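Local coordinates for protein alcohol dehydrogenase, zinc-containing (Streptococcus pneumoniae serotype 2, PDB 5YLN) that probably oxidises alcohols with NAD+ as a zinc-dependent, medium-chain dehydrogenase, carrying one zinc at its catalytic centre and a second, structural one in a four-cysteine lobe, at residues Ile88-Lys96 with Pro131-His139; Leu185-Phe193 with Ala308-Leu319. All coordinates share one frame; numbering follows the deposited sequence.

Contact 1: residues Ile88-Lys96 with Pro131-His139; sequences ISCVCACGK and PHADNTLYH. With ZN (zinc ion), chain F.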
ATOM      1  N   ILE A  88     -14.780   8.410 -25.214  1.00 40.72           N
ATOM      2  CA  ILE A  88     -15.602   7.797 -24.178  1.00 33.60           C
ATOM      3  C   ILE A  88     -14.675   7.040 -23.238  1.00 32.76           C
ATOM      4  O   ILE A  88     -13.968   6.110 -23.657  1.00 33.98           O
ATOM      5  CB  ILE A  88     -16.675   6.862 -24.753  1.00 40.51           C
ATOM      6  CG1 ILE A  88     -17.355   7.491 -25.979  1.00 44.66           C
ATOM      7  CG2 ILE A  88     -17.709   6.538 -23.679  1.00 27.84           C
ATOM      8  CD1 ILE A  88     -17.308   6.620 -27.198  1.00 32.93           C
ATOM      9  N   SER A  89     -14.692   7.438 -21.967  1.00 28.58           N
ATOM     10  CA  SER A  89     -13.943   6.734 -20.937  1.00 35.40           C
ATOM     11  C   SER A  89     -14.565   5.370 -20.648  1.00 33.18           C
ATOM     12  O   SER A  89     -15.773   5.171 -20.788  1.00 36.48           O
ATOM     13  CB  SER A  89     -13.901   7.586 -19.655  1.00 33.41           C
ATOM     14  OG  SER A  89     -13.485   6.822 -18.550  1.00 37.62           O
ATOM     15  N   CYS A  90     -13.726   4.420 -20.232  1.00 31.81           N
ATOM     16  CA  CYS A  90     -14.247   3.108 -19.860  1.00 29.43           C
ATOM     17  C   CYS A  90     -15.063   3.145 -18.574  1.00 33.03           C
ATOM     18  O   CYS A  90     -15.778   2.179 -18.283  1.00 35.18           O
ATOM     19  CB  CYS A  90     -13.101   2.093 -19.730  1.00 33.88           C
ATOM     20  SG  CYS A  90     -11.879   2.465 -18.430  1.00 33.62           S
ATOM     21  N   VAL A  91     -15.009   4.246 -17.826  1.00 33.76           N
ATOM     22  CA  VAL A  91     -15.647   4.373 -16.523  1.00 32.84           C
ATOM     23  C   VAL A  91     -16.705   5.467 -16.589  1.00 36.72           C
ATOM     24  O   VAL A  91     -16.423   6.571 -17.066  1.00 31.54           O
ATOM     25  CB  VAL A  91     -14.600   4.695 -15.437  1.00 42.76           C
ATOM     26  CG1 VAL A  91     -15.273   5.255 -14.195  1.00 42.35           C
ATOM     27  CG2 VAL A  91     -13.771   3.444 -15.107  1.00 48.79           C
ATOM     28  N   CYS A  92     -17.915   5.167 -16.102  1.00 39.79           N
ATOM     29  CA  CYS A  92     -18.973   6.166 -15.989  1.00 35.77           C
ATOM     30  C   CYS A  92     -18.947   6.808 -14.610  1.00 36.65           C
ATOM     31  O   CYS A  92     -18.788   6.115 -13.600  1.00 34.33           O
ATOM     32  CB  CYS A  92     -20.348   5.536 -16.209  1.00 34.90           C
ATOM     33  SG  CYS A  92     -20.500   4.581 -17.723  1.00 38.09           S
ATOM     34  N   ALA A  93     -19.176   8.123 -14.570  1.00 36.08           N
ATOM     35  CA  ALA A  93     -19.114   8.907 -13.339  1.00 37.53           C
ATOM     36  C   ALA A  93     -20.341   9.810 -13.253  1.00 37.39           C
ATOM     37  O   ALA A  93     -20.574  10.623 -14.147  1.00 44.26           O
ATOM     38  CB  ALA A  93     -17.824   9.740 -13.296  1.00 29.13           C
ATOM     39  N   CYS A  94     -21.115   9.685 -12.171  1.00 35.87           N
ATOM     40  CA  CYS A  94     -22.271  10.559 -12.001  1.00 35.60           C
ATOM     41  C   CYS A  94     -21.862  11.968 -11.565  1.00 41.19           C
ATOM     42  O   CYS A  94     -22.625  12.913 -11.795  1.00 39.27           O
ATOM     43  CB  CYS A  94     -23.256   9.952 -10.993  1.00 28.79           C
ATOM     44  SG  CYS A  94     -22.764  10.154  -9.199  1.00 39.50           S
ATOM     45  N   GLY A  95     -20.675  12.121 -10.962  1.00 36.01           N
ATOM     46  CA  GLY A  95     -20.123  13.399 -10.556  1.00 44.15           C
ATOM     47  C   GLY A  95     -20.641  13.946  -9.240  1.00 50.35           C
ATOM     48  O   GLY A  95     -20.208  15.028  -8.830  1.00 53.98           O
ATOM     49  N   LYS A  96     -21.540  13.225  -8.558  1.00 49.41           N
ATOM     50  CA  LYS A  96     -22.242  13.734  -7.390  1.00 44.08           C
ATOM     51  C   LYS A  96     -22.184  12.835  -6.162  1.00 45.16           C
ATOM     52  O   LYS A  96     -22.524  13.303  -5.072  1.00 45.00           O
ATOM     53  CB  LYS A  96     -23.728  13.973  -7.711  1.00 45.87           C
ATOM     54  CG  LYS A  96     -24.042  15.118  -8.650  1.00 54.25           C
ATOM     55  CD  LYS A  96     -25.509  15.012  -9.076  1.00 65.52           C
ATOM     56  CE  LYS A  96     -26.042  16.304  -9.668  1.00 67.91           C
ATOM     57  NZ  LYS A  96     -27.446  16.091 -10.115  1.00 73.15           N
ATOM     58  N   PRO A 131     -24.253   6.589 -20.123  1.00 37.47           N
ATOM     59  CA  PRO A 131     -24.784   7.263 -18.925  1.00 34.64           C
ATOM     60  C   PRO A 131     -23.863   8.394 -18.491  1.00 34.07           C
ATOM     61  O   PRO A 131     -22.659   8.358 -18.742  1.00 34.89           O
ATOM     62  CB  PRO A 131     -24.824   6.155 -17.863  1.00 33.36           C
ATOM     63  CG  PRO A 131     -24.476   4.859 -18.592  1.00 36.79           C
ATOM     64  CD  PRO A 131     -23.681   5.271 -19.804  1.00 32.34           C
ATOM     65  N   HIS A 132     -24.455   9.416 -17.862  1.00 37.58           N
ATOM     66  CA  HIS A 132     -23.721  10.566 -17.317  1.00 32.82           C
ATOM     67  C   HIS A 132     -22.758  11.161 -18.335  1.00 35.20           C
ATOM     68  O   HIS A 132     -21.554  11.288 -18.088  1.00 34.07           O
ATOM     69  CB  HIS A 132     -22.974  10.176 -16.050  1.00 30.82           C
ATOM     70  CG  HIS A 132     -23.858   9.606 -14.991  1.00 35.26           C
ATOM     71  ND1 HIS A 132     -24.932  10.294 -14.471  1.00 43.23           N
ATOM     72  CD2 HIS A 132     -23.842   8.401 -14.369  1.00 40.00           C
ATOM     73  CE1 HIS A 132     -25.540   9.539 -13.572  1.00 40.09           C
ATOM     74  NE2 HIS A 132     -24.894   8.389 -13.487  1.00 38.58           N
ATOM     75  N   ALA A 133     -23.307  11.534 -19.495  1.00 37.19           N
ATOM     76  CA  ALA A 133     -22.475  11.928 -20.631  1.00 36.37           C
ATOM     77  C   ALA A 133     -21.575  13.107 -20.292  1.00 42.71           C
ATOM     78  O   ALA A 133     -20.426  13.165 -20.747  1.00 41.80           O
ATOM     79  CB  ALA A 133     -23.353  12.264 -21.835  1.00 30.37           C
ATOM     80  N   ASP A 134     -22.078  14.070 -19.510  1.00 45.66           N
ATOM     81  CA  ASP A 134     -21.268  15.240 -19.182  1.00 36.99           C
ATOM     82  C   ASP A 134     -19.996  14.855 -18.433  1.00 39.81           C
ATOM     83  O   ASP A 134     -18.986  15.566 -18.522  1.00 39.03           O
ATOM     84  CB  ASP A 134     -22.090  16.238 -18.365  1.00 41.99           C
ATOM     85  CG  ASP A 134     -22.861  17.211 -19.236  1.00 44.98           C
ATOM     86  OD1 ASP A 134     -22.372  17.524 -20.331  1.00 46.22           O
ATOM     87  OD2 ASP A 134     -23.952  17.666 -18.832  1.00 50.73           O
ATOM     88  N   ASN A 135     -20.014  13.739 -17.697  1.00 32.42           N
ATOM     89  CA  ASN A 135     -18.847  13.323 -16.931  1.00 36.54           C
ATOM     90  C   ASN A 135     -18.147  12.096 -17.501  1.00 38.34           C
ATOM     91  O   ASN A 135     -17.124  11.674 -16.957  1.00 38.43           O
ATOM     92  CB  ASN A 135     -19.235  13.068 -15.470  1.00 36.80           C
ATOM     93  CG  ASN A 135     -19.898  14.261 -14.834  1.00 44.35           C
ATOM     94  OD1 ASN A 135     -19.240  15.247 -14.515  1.00 61.40           O
ATOM     95  ND2 ASN A 135     -21.199  14.186 -14.647  1.00 49.18           N
ATOM     96  N   THR A 136     -18.657  11.520 -18.585  1.00 40.83           N
ATOM     97  CA  THR A 136     -18.066  10.328 -19.175  1.00 39.44           C
ATOM     98  C   THR A 136     -17.427  10.593 -20.529  1.00 37.19           C
ATOM     99  O   THR A 136     -16.537   9.840 -20.936  1.00 36.34           O
ATOM    100  CB  THR A 136     -19.145   9.232 -19.286  1.00 36.94           C
ATOM    101  OG1 THR A 136     -19.695   9.018 -17.976  1.00 34.36           O
ATOM    102  CG2 THR A 136     -18.598   7.883 -19.834  1.00 31.57           C
ATOM    103  N   LEU A 137     -17.816  11.668 -21.209  1.00 36.81           N
ATOM    104  CA  LEU A 137     -17.295  12.020 -22.525  1.00 34.74           C
ATOM    105  C   LEU A 137     -16.256  13.132 -22.413  1.00 35.15           C
ATOM    106  O   LEU A 137     -16.316  13.968 -21.511  1.00 30.31           O
ATOM    107  CB  LEU A 137     -18.432  12.475 -23.445  1.00 29.76           C
ATOM    108  CG  LEU A 137     -19.571  11.490 -23.691  1.00 39.74           C
ATOM    109  CD1 LEU A 137     -20.602  12.097 -24.649  1.00 38.13           C
ATOM    110  CD2 LEU A 137     -19.007  10.207 -24.272  1.00 35.24           C
ATOM    111  N   TYR A 138     -15.312  13.140 -23.350  1.00 32.78           N
ATOM    112  CA  TYR A 138     -14.318  14.203 -23.465  1.00 32.19           C
ATOM    113  C   TYR A 138     -14.247  14.685 -24.903  1.00 41.54           C
ATOM    114  O   TYR A 138     -14.179  13.873 -25.833  1.00 39.44           O
ATOM    115  CB  TYR A 138     -12.941  13.731 -23.006  1.00 41.49           C
ATOM    116  CG  TYR A 138     -12.891  13.460 -21.529  1.00 47.27           C
ATOM    117  CD1 TYR A 138     -12.594  14.478 -20.628  1.00 38.75           C
ATOM    118  CD2 TYR A 138     -13.167  12.194 -21.031  1.00 47.90           C
ATOM    119  CE1 TYR A 138     -12.554  14.237 -19.279  1.00 45.75           C
ATOM    120  CE2 TYR A 138     -13.131  11.942 -19.684  1.00 47.86           C
ATOM    121  CZ  TYR A 138     -12.826  12.969 -18.809  1.00 47.82           C
ATOM    122  OH  TYR A 138     -12.788  12.736 -17.457  1.00 53.50           O
ATOM    123  N   HIS A 139     -14.244  16.004 -25.082  1.00 42.22           N
ATOM    124  CA  HIS A 139     -14.066  16.566 -26.407  1.00 37.48           C
ATOM    125  C   HIS A 139     -12.682  16.219 -26.939  1.00 32.53           C
ATOM    126  O   HIS A 139     -11.694  16.302 -26.212  1.00 33.57           O
ATOM    127  CB  HIS A 139     -14.259  18.086 -26.358  1.00 40.67           C
ATOM    128  CG  HIS A 139     -15.682  18.505 -26.153  1.00 35.38           C
ATOM    129  ND1 HIS A 139     -16.639  18.390 -27.142  1.00 36.93           N
ATOM    130  CD2 HIS A 139     -16.309  19.033 -25.076  1.00 35.10           C
ATOM    131  CE1 HIS A 139     -17.793  18.835 -26.682  1.00 38.04           C
ATOM    132  NE2 HIS A 139     -17.621  19.229 -25.432  1.00 42.13           N
TER
HETATM  133 ZN    ZN F 402     -20.814   8.948  -8.730  0.71 39.83          ZN

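Contact 2: residues Leu185-Phe193 with Ala308-Leu319; sequences LAALLTAQF and ALESHKIEPEKL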
ATOM      1  N   LEU A 185       3.200  -2.271 -21.471  1.00 32.20           N
ATOM      2  CA  LEU A 185       3.756  -1.264 -22.372  1.00 30.04           C
ATOM      3  C   LEU A 185       3.135   0.105 -22.123  1.00 35.78           C
ATOM      4  O   LEU A 185       3.830   1.127 -22.179  1.00 33.36           O
ATOM      5  CB  LEU A 185       3.564  -1.691 -23.826  1.00 28.86           C
ATOM      6  CG  LEU A 185       4.431  -2.897 -24.193  1.00 34.27           C
ATOM      7  CD1 LEU A 185       4.066  -3.532 -25.567  1.00 31.48           C
ATOM      8  CD2 LEU A 185       5.919  -2.485 -24.120  1.00 28.44           C
ATOM      9  N   ALA A 186       1.831   0.142 -21.835  1.00 29.14           N
ATOM     10  CA  ALA A 186       1.172   1.407 -21.535  1.00 30.52           C
ATOM     11  C   ALA A 186       1.762   2.056 -20.284  1.00 33.09           C
ATOM     12  O   ALA A 186       1.975   3.277 -20.245  1.00 34.10           O
ATOM     13  CB  ALA A 186      -0.329   1.179 -21.370  1.00 30.32           C
ATOM     14  N   ALA A 187       2.031   1.252 -19.254  1.00 30.15           N
ATOM     15  CA  ALA A 187       2.710   1.753 -18.061  1.00 34.25           C
ATOM     16  C   ALA A 187       4.128   2.220 -18.381  1.00 35.12           C
ATOM     17  O   ALA A 187       4.617   3.197 -17.799  1.00 29.74           O
ATOM     18  CB  ALA A 187       2.745   0.662 -16.996  1.00 26.89           C
ATOM     19  N   LEU A 188       4.813   1.496 -19.270  1.00 30.28           N
ATOM     20  CA  LEU A 188       6.152   1.880 -19.689  1.00 29.34           C
ATOM     21  C   LEU A 188       6.157   3.268 -20.328  1.00 33.87           C
ATOM     22  O   LEU A 188       7.035   4.091 -20.041  1.00 35.12           O
ATOM     23  CB  LEU A 188       6.691   0.838 -20.662  1.00 26.78           C
ATOM     24  CG  LEU A 188       8.034   1.123 -21.335  1.00 32.70           C
ATOM     25  CD1 LEU A 188       9.166   1.280 -20.303  1.00 29.38           C
ATOM     26  CD2 LEU A 188       8.358  -0.002 -22.327  1.00 27.68           C
ATOM     27  N   LEU A 189       5.177   3.548 -21.194  1.00 32.04           N
ATOM     28  CA  LEU A 189       5.138   4.848 -21.860  1.00 31.13           C
ATOM     29  C   LEU A 189       4.896   5.975 -20.861  1.00 31.09           C
ATOM     30  O   LEU A 189       5.552   7.018 -20.917  1.00 32.60           O
ATOM     31  CB  LEU A 189       4.058   4.870 -22.942  1.00 25.92           C
ATOM     32  CG  LEU A 189       4.341   3.954 -24.137  1.00 38.40           C
ATOM     33  CD1 LEU A 189       3.156   3.949 -25.062  1.00 31.40           C
ATOM     34  CD2 LEU A 189       5.593   4.390 -24.866  1.00 39.71           C
ATOM     35  N   THR A 190       3.928   5.800 -19.969  1.00 27.79           N
ATOM     36  CA  THR A 190       3.596   6.884 -19.059  1.00 32.52           C
ATOM     37  C   THR A 190       4.576   7.004 -17.899  1.00 31.38           C
ATOM     38  O   THR A 190       4.680   8.088 -17.317  1.00 33.60           O
ATOM     39  CB  THR A 190       2.165   6.726 -18.532  1.00 36.16           C
ATOM     40  OG1 THR A 190       2.041   5.502 -17.793  1.00 31.08           O
ATOM     41  CG2 THR A 190       1.177   6.721 -19.694  1.00 44.17           C
ATOM     42  N   ALA A 191       5.300   5.929 -17.551  1.00 29.78           N
ATOM     43  CA  ALA A 191       6.331   6.053 -16.523  1.00 29.24           C
ATOM     44  C   ALA A 191       7.429   7.001 -16.963  1.00 31.05           C
ATOM     45  O   ALA A 191       8.144   7.552 -16.122  1.00 34.02           O
ATOM     46  CB  ALA A 191       6.959   4.699 -16.174  1.00 25.07           C
ATOM     47  N   GLN A 192       7.633   7.139 -18.274  1.00 31.47           N
ATOM     48  CA  GLN A 192       8.676   8.030 -18.758  1.00 32.42           C
ATOM     49  C   GLN A 192       8.329   9.503 -18.580  1.00 27.87           C
ATOM     50  O   GLN A 192       9.220  10.343 -18.699  1.00 31.93           O
ATOM     51  CB  GLN A 192       8.982   7.711 -20.218  1.00 34.28           C
ATOM     52  CG  GLN A 192       9.682   6.387 -20.373  1.00 33.61           C
ATOM     53  CD  GLN A 192       9.707   5.855 -21.811  1.00 41.25           C
ATOM     54  OE1 GLN A 192      10.526   6.275 -22.619  1.00 46.10           O
ATOM     55  NE2 GLN A 192       8.830   4.908 -22.112  1.00 40.35           N
ATOM     56  N   PHE A 193       7.067   9.841 -18.302  1.00 29.68           N
ATOM     57  CA  PHE A 193       6.750  11.212 -17.897  1.00 29.85           C
ATOM     58  C   PHE A 193       7.543  11.638 -16.665  1.00 40.44           C
ATOM     59  O   PHE A 193       7.746  12.837 -16.464  1.00 44.40           O
ATOM     60  CB  PHE A 193       5.260  11.368 -17.570  1.00 24.84           C
ATOM     61  CG  PHE A 193       4.338  11.326 -18.769  1.00 35.94           C
ATOM     62  CD1 PHE A 193       4.726  11.852 -19.989  1.00 32.21           C
ATOM     63  CD2 PHE A 193       3.058  10.786 -18.652  1.00 40.26           C
ATOM     64  CE1 PHE A 193       3.863  11.821 -21.076  1.00 39.51           C
ATOM     65  CE2 PHE A 193       2.199  10.749 -19.735  1.00 41.21           C
ATOM     66  CZ  PHE A 193       2.601  11.270 -20.948  1.00 38.70           C
ATOM     67  N   ALA A 308      -0.733  16.181 -21.779  1.00 40.17           N
ATOM     68  CA  ALA A 308       0.594  15.606 -21.942  1.00 47.79           C
ATOM     69  C   ALA A 308       0.772  14.839 -23.261  1.00 56.42           C
ATOM     70  O   ALA A 308       1.880  14.350 -23.496  1.00 68.82           O
ATOM     71  CB  ALA A 308       0.923  14.691 -20.749  1.00 45.28           C
ATOM     72  N   LEU A 309      -0.255  14.732 -24.117  1.00 44.58           N
ATOM     73  CA  LEU A 309      -0.131  14.086 -25.422  1.00 59.58           C
ATOM     74  C   LEU A 309      -0.157  15.057 -26.591  1.00 69.89           C
ATOM     75  O   LEU A 309       0.502  14.802 -27.601  1.00 63.63           O
ATOM     76  CB  LEU A 309      -1.252  13.055 -25.632  1.00 53.64           C
ATOM     77  CG  LEU A 309      -1.233  11.752 -24.834  1.00 46.80           C
ATOM     78  CD1 LEU A 309      -2.266  10.802 -25.408  1.00 51.30           C
ATOM     79  CD2 LEU A 309       0.170  11.128 -24.794  1.00 41.67           C
ATOM     80  N   GLU A 310      -0.955  16.131 -26.503  1.00 75.62           N
ATOM     81  CA  GLU A 310      -0.947  17.159 -27.540  1.00 80.96           C
ATOM     82  C   GLU A 310       0.435  17.774 -27.692  1.00 70.96           C
ATOM     83  O   GLU A 310       0.778  18.277 -28.768  1.00 70.60           O
ATOM     84  CB  GLU A 310      -1.962  18.257 -27.210  1.00 92.01           C
ATOM     85  CG  GLU A 310      -3.380  17.776 -26.926  1.00 98.11           C
ATOM     86  CD  GLU A 310      -4.240  18.871 -26.305  1.00 98.57           C
ATOM     87  OE1 GLU A 310      -4.027  20.056 -26.646  1.00 99.06           O
ATOM     88  OE2 GLU A 310      -5.116  18.554 -25.470  1.00 95.73           O
ATOM     89  N   SER A 311       1.225  17.750 -26.621  1.00 64.37           N
ATOM     90  CA  SER A 311       2.617  18.173 -26.626  1.00 68.47           C
ATOM     91  C   SER A 311       3.557  17.124 -27.202  1.00 75.00           C
ATOM     92  O   SER A 311       4.750  17.406 -27.352  1.00 81.92           O
ATOM     93  CB  SER A 311       3.051  18.503 -25.200  1.00 67.45           C
ATOM     94  OG  SER A 311       3.151  17.319 -24.419  1.00 56.75           O
ATOM     95  N   HIS A 312       3.061  15.921 -27.486  1.00 79.88           N
ATOM     96  CA  HIS A 312       3.843  14.853 -28.114  1.00 79.78           C
ATOM     97  C   HIS A 312       5.049  14.446 -27.271  1.00 83.92           C
ATOM     98  O   HIS A 312       6.130  14.178 -27.797  1.00 82.94           O
ATOM     99  CB  HIS A 312       4.263  15.245 -29.531  1.00 76.68           C
ATOM    100  CG  HIS A 312       3.103  15.450 -30.453  1.00 74.33           C
ATOM    101  ND1 HIS A 312       2.340  14.404 -30.929  1.00 74.94           N
ATOM    102  CD2 HIS A 312       2.553  16.578 -30.960  1.00 74.89           C
ATOM    103  CE1 HIS A 312       1.377  14.878 -31.700  1.00 75.20           C
ATOM    104  NE2 HIS A 312       1.486  16.194 -31.736  1.00 74.64           N
ATOM    105  N   LYS A 313       4.854  14.370 -25.950  1.00 92.09           N
ATOM    106  CA  LYS A 313       5.867  13.774 -25.082  1.00100.84           C
ATOM    107  C   LYS A 313       6.081  12.304 -25.436  1.00100.91           C
ATOM    108  O   LYS A 313       7.177  11.901 -25.847  1.00103.71           O
ATOM    109  CB  LYS A 313       5.471  13.937 -23.607  1.00103.30           C
ATOM    110  CG  LYS A 313       5.316  15.388 -23.149  1.00102.91           C
ATOM    111  CD  LYS A 313       6.551  16.204 -23.495  1.00105.56           C
ATOM    112  CE  LYS A 313       6.191  17.649 -23.789  1.00109.02           C
ATOM    113  NZ  LYS A 313       7.350  18.484 -24.221  1.00109.64           N
ATOM    114  N   ILE A 314       5.036  11.486 -25.293  1.00 92.03           N
ATOM    115  CA  ILE A 314       5.035  10.122 -25.810  1.00 78.44           C
ATOM    116  C   ILE A 314       3.934   9.996 -26.853  1.00 67.37           C
ATOM    117  O   ILE A 314       2.979  10.781 -26.897  1.00 59.50           O
ATOM    118  CB  ILE A 314       4.839   9.051 -24.721  1.00 74.11           C
ATOM    119  CG1 ILE A 314       3.605   9.382 -23.889  1.00 66.47           C
ATOM    120  CG2 ILE A 314       6.096   8.877 -23.869  1.00 76.25           C
ATOM    121  CD1 ILE A 314       3.265   8.314 -22.905  1.00 64.26           C
ATOM    122  N   GLU A 315       4.069   8.968 -27.686  1.00 68.64           N
ATOM    123  CA  GLU A 315       3.145   8.697 -28.784  1.00 69.20           C
ATOM    124  C   GLU A 315       2.455   7.358 -28.539  1.00 57.30           C
ATOM    125  O   GLU A 315       2.951   6.302 -28.963  1.00 59.74           O
ATOM    126  CB  GLU A 315       3.879   8.733 -30.130  1.00 74.38           C
ATOM    127  CG  GLU A 315       5.322   8.206 -30.124  1.00 83.65           C
ATOM    128  CD  GLU A 315       6.036   8.420 -31.468  1.00 93.37           C
ATOM    129  OE1 GLU A 315       6.108   9.584 -31.927  1.00 95.67           O
ATOM    130  OE2 GLU A 315       6.518   7.426 -32.068  1.00 93.90           O
ATOM    131  N   PRO A 316       1.304   7.358 -27.858  1.00 42.43           N
ATOM    132  CA  PRO A 316       0.618   6.090 -27.552  1.00 45.81           C
ATOM    133  C   PRO A 316       0.090   5.350 -28.771  1.00 41.52           C
ATOM    134  O   PRO A 316      -0.255   4.170 -28.648  1.00 33.98           O
ATOM    135  CB  PRO A 316      -0.529   6.527 -26.641  1.00 42.57           C
ATOM    136  CG  PRO A 316      -0.755   7.972 -26.998  1.00 44.81           C
ATOM    137  CD  PRO A 316       0.577   8.520 -27.323  1.00 37.48           C
ATOM    138  N   GLU A 317       0.021   5.990 -29.940  1.00 38.10           N
ATOM    139  CA  GLU A 317      -0.484   5.282 -31.102  1.00 40.37           C
ATOM    140  C   GLU A 317       0.385   4.091 -31.468  1.00 39.51           C
ATOM    141  O   GLU A 317      -0.070   3.240 -32.233  1.00 36.77           O
ATOM    142  CB  GLU A 317      -0.620   6.229 -32.302  1.00 39.06           C
ATOM    143  CG  GLU A 317       0.651   6.938 -32.736  1.00 49.09           C
ATOM    144  CD  GLU A 317       0.927   8.242 -31.966  1.00 53.95           C
ATOM    145  OE1 GLU A 317       1.715   9.058 -32.484  1.00 59.21           O
ATOM    146  OE2 GLU A 317       0.374   8.454 -30.861  1.00 47.35           O
ATOM    147  N   LYS A 318       1.603   3.983 -30.924  1.00 37.39           N
ATOM    148  CA  LYS A 318       2.406   2.806 -31.234  1.00 40.87           C
ATOM    149  C   LYS A 318       1.949   1.556 -30.479  1.00 35.20           C
ATOM    150  O   LYS A 318       2.472   0.478 -30.743  1.00 39.47           O
ATOM    151  CB  LYS A 318       3.899   3.083 -30.984  1.00 45.54           C
ATOM    152  CG  LYS A 318       4.265   3.650 -29.629  1.00 54.25           C
ATOM    153  CD  LYS A 318       5.740   4.083 -29.603  1.00 63.70           C
ATOM    154  CE  LYS A 318       6.016   5.076 -28.477  1.00 69.29           C
ATOM    155  NZ  LYS A 318       7.351   5.740 -28.589  1.00 69.35           N
ATOM    156  N   LEU A 319       0.981   1.675 -29.564  1.00 30.78           N
ATOM    157  CA  LEU A 319       0.303   0.508 -29.012  1.00 37.06           C
ATOM    158  C   LEU A 319      -0.577  -0.203 -30.036  1.00 36.67           C
ATOM    159  O   LEU A 319      -1.006  -1.334 -29.785  1.00 34.61           O
ATOM    160  CB  LEU A 319      -0.545   0.917 -27.807  1.00 28.65           C
ATOM    161  CG  LEU A 319       0.321   1.277 -26.586  1.00 34.32           C
ATOM    162  CD1 LEU A 319      -0.475   2.037 -25.538  1.00 38.07           C
ATOM    163  CD2 LEU A 319       0.958   0.036 -25.966  1.00 34.83           C
TER

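Contact 1: residues Ile88-Lys96 with Pro131-His139
The structural zinc site of the GroES-like domain begins in this contact, where C94, the first of its four cysteine ligands, lies against the ring of H132. The sulfur of C94 binds the zinc ion (SG to ZN 2.3 Å), and C97, C100 and C108 complete the site; the backbone N of K96 donates to the same sulfur, a bond that probably steadies the thiolate. Behind the metal, C94 CA sits over the middle of one face of the imidazole, 3.5 Å from the H132 ring centroid, a CH-pi contact. A flat ring lets the C94 backbone lie close against it, and H132 NE2 is hydrogen-bonded to D110 O, just beyond the last zinc ligand. Next to it, the A93 carbonyl rests against two CB atoms, with A93 O 3.1 Å from both H132 CB and N135 CB.

T136 fills the middle, its methyl CG2 3.8 Å from V91 O. The backbone links the segments once, through a nearly straight bond from S89 N to T136 O (3.2 Å, 172°). S89 OG accepts from V91 N, closing an ST turn, and is also hydrogen-bonded to T299 OG1. I88 and L137, branched and apolar as suits a buried sheet face, form a non-hydrogen-bonded antiparallel pair, I88 CG1 3.6 Å from L137 CD2. A four-cysteine zinc loop inserted in the GroES-like domain is characteristic of many zinc-containing alcohol dehydrogenases.

Contact 2: residues Leu185-Phe193 with Ala308-Leu319
Apolar packing carries this contact, and L189 and I314 are at its centre. I314 CD1 lies 3.5 Å from L189 CB and continues over the helix backbone, reaching L189 O at 3.3 Å. With CG1 placed between its backbone N and carbonyl carbon (chi1 52°), I314 sends this slender branch onto the helix surface. The other end of L189 meets L319 tip to tip, L189 CD1 to L319 CD1 at 4.1 Å, while L319 CD2 touches L185 CB (3.8 Å). L185 and L189, one helical turn apart, thus both meet L319.

The ring of F193 adds further apolar contacts. It crosses I314 at about a right angle, F193 CZ 3.6 Å from I314 CD1, and has K313 CB at its edge; F193 CZ also lies 3.8 Å from A308 CB, whose small methyl fits close beside the ring.

The charged residue K318 contributes its aliphatic stem, CE lying 3.7 Å from L189 CD2, and its ammonium makes a cation-pi contact with F215.

The helix 182-191, which follows strand 174-178 of the parallel Rossmann sheet, has strand 198-203 touching L188 and A191, and helix 157-165 against T190 and F193, while helix 146-151 borders P316 and L319.

Overall arrangement
Contact 1 closes before contact 2 opens along the chain, and the two lie in different parts of the subunit, their centres 23 Å apart and their nearest atoms about 7 Å apart without touching. Contact 1 belongs to the GroES-like domain and joins strands 85-88 and 137-139 of its mixed sheet to the structural zinc loop. Contact 2 packs helix 182-191 of the Rossmann-type domain against the chain that follows helix 302-310 and leads to strand 322-325, which pairs with 347-350 in that same mixed sheet. Helix 302-310 bridges them: its start touches Y138 of contact 1 and its end enters contact 2. Contact 1 is thus internal to the metal-binding domain, whereas contact 2 joins the probable nucleotide-binding domain to the chain leading back to it.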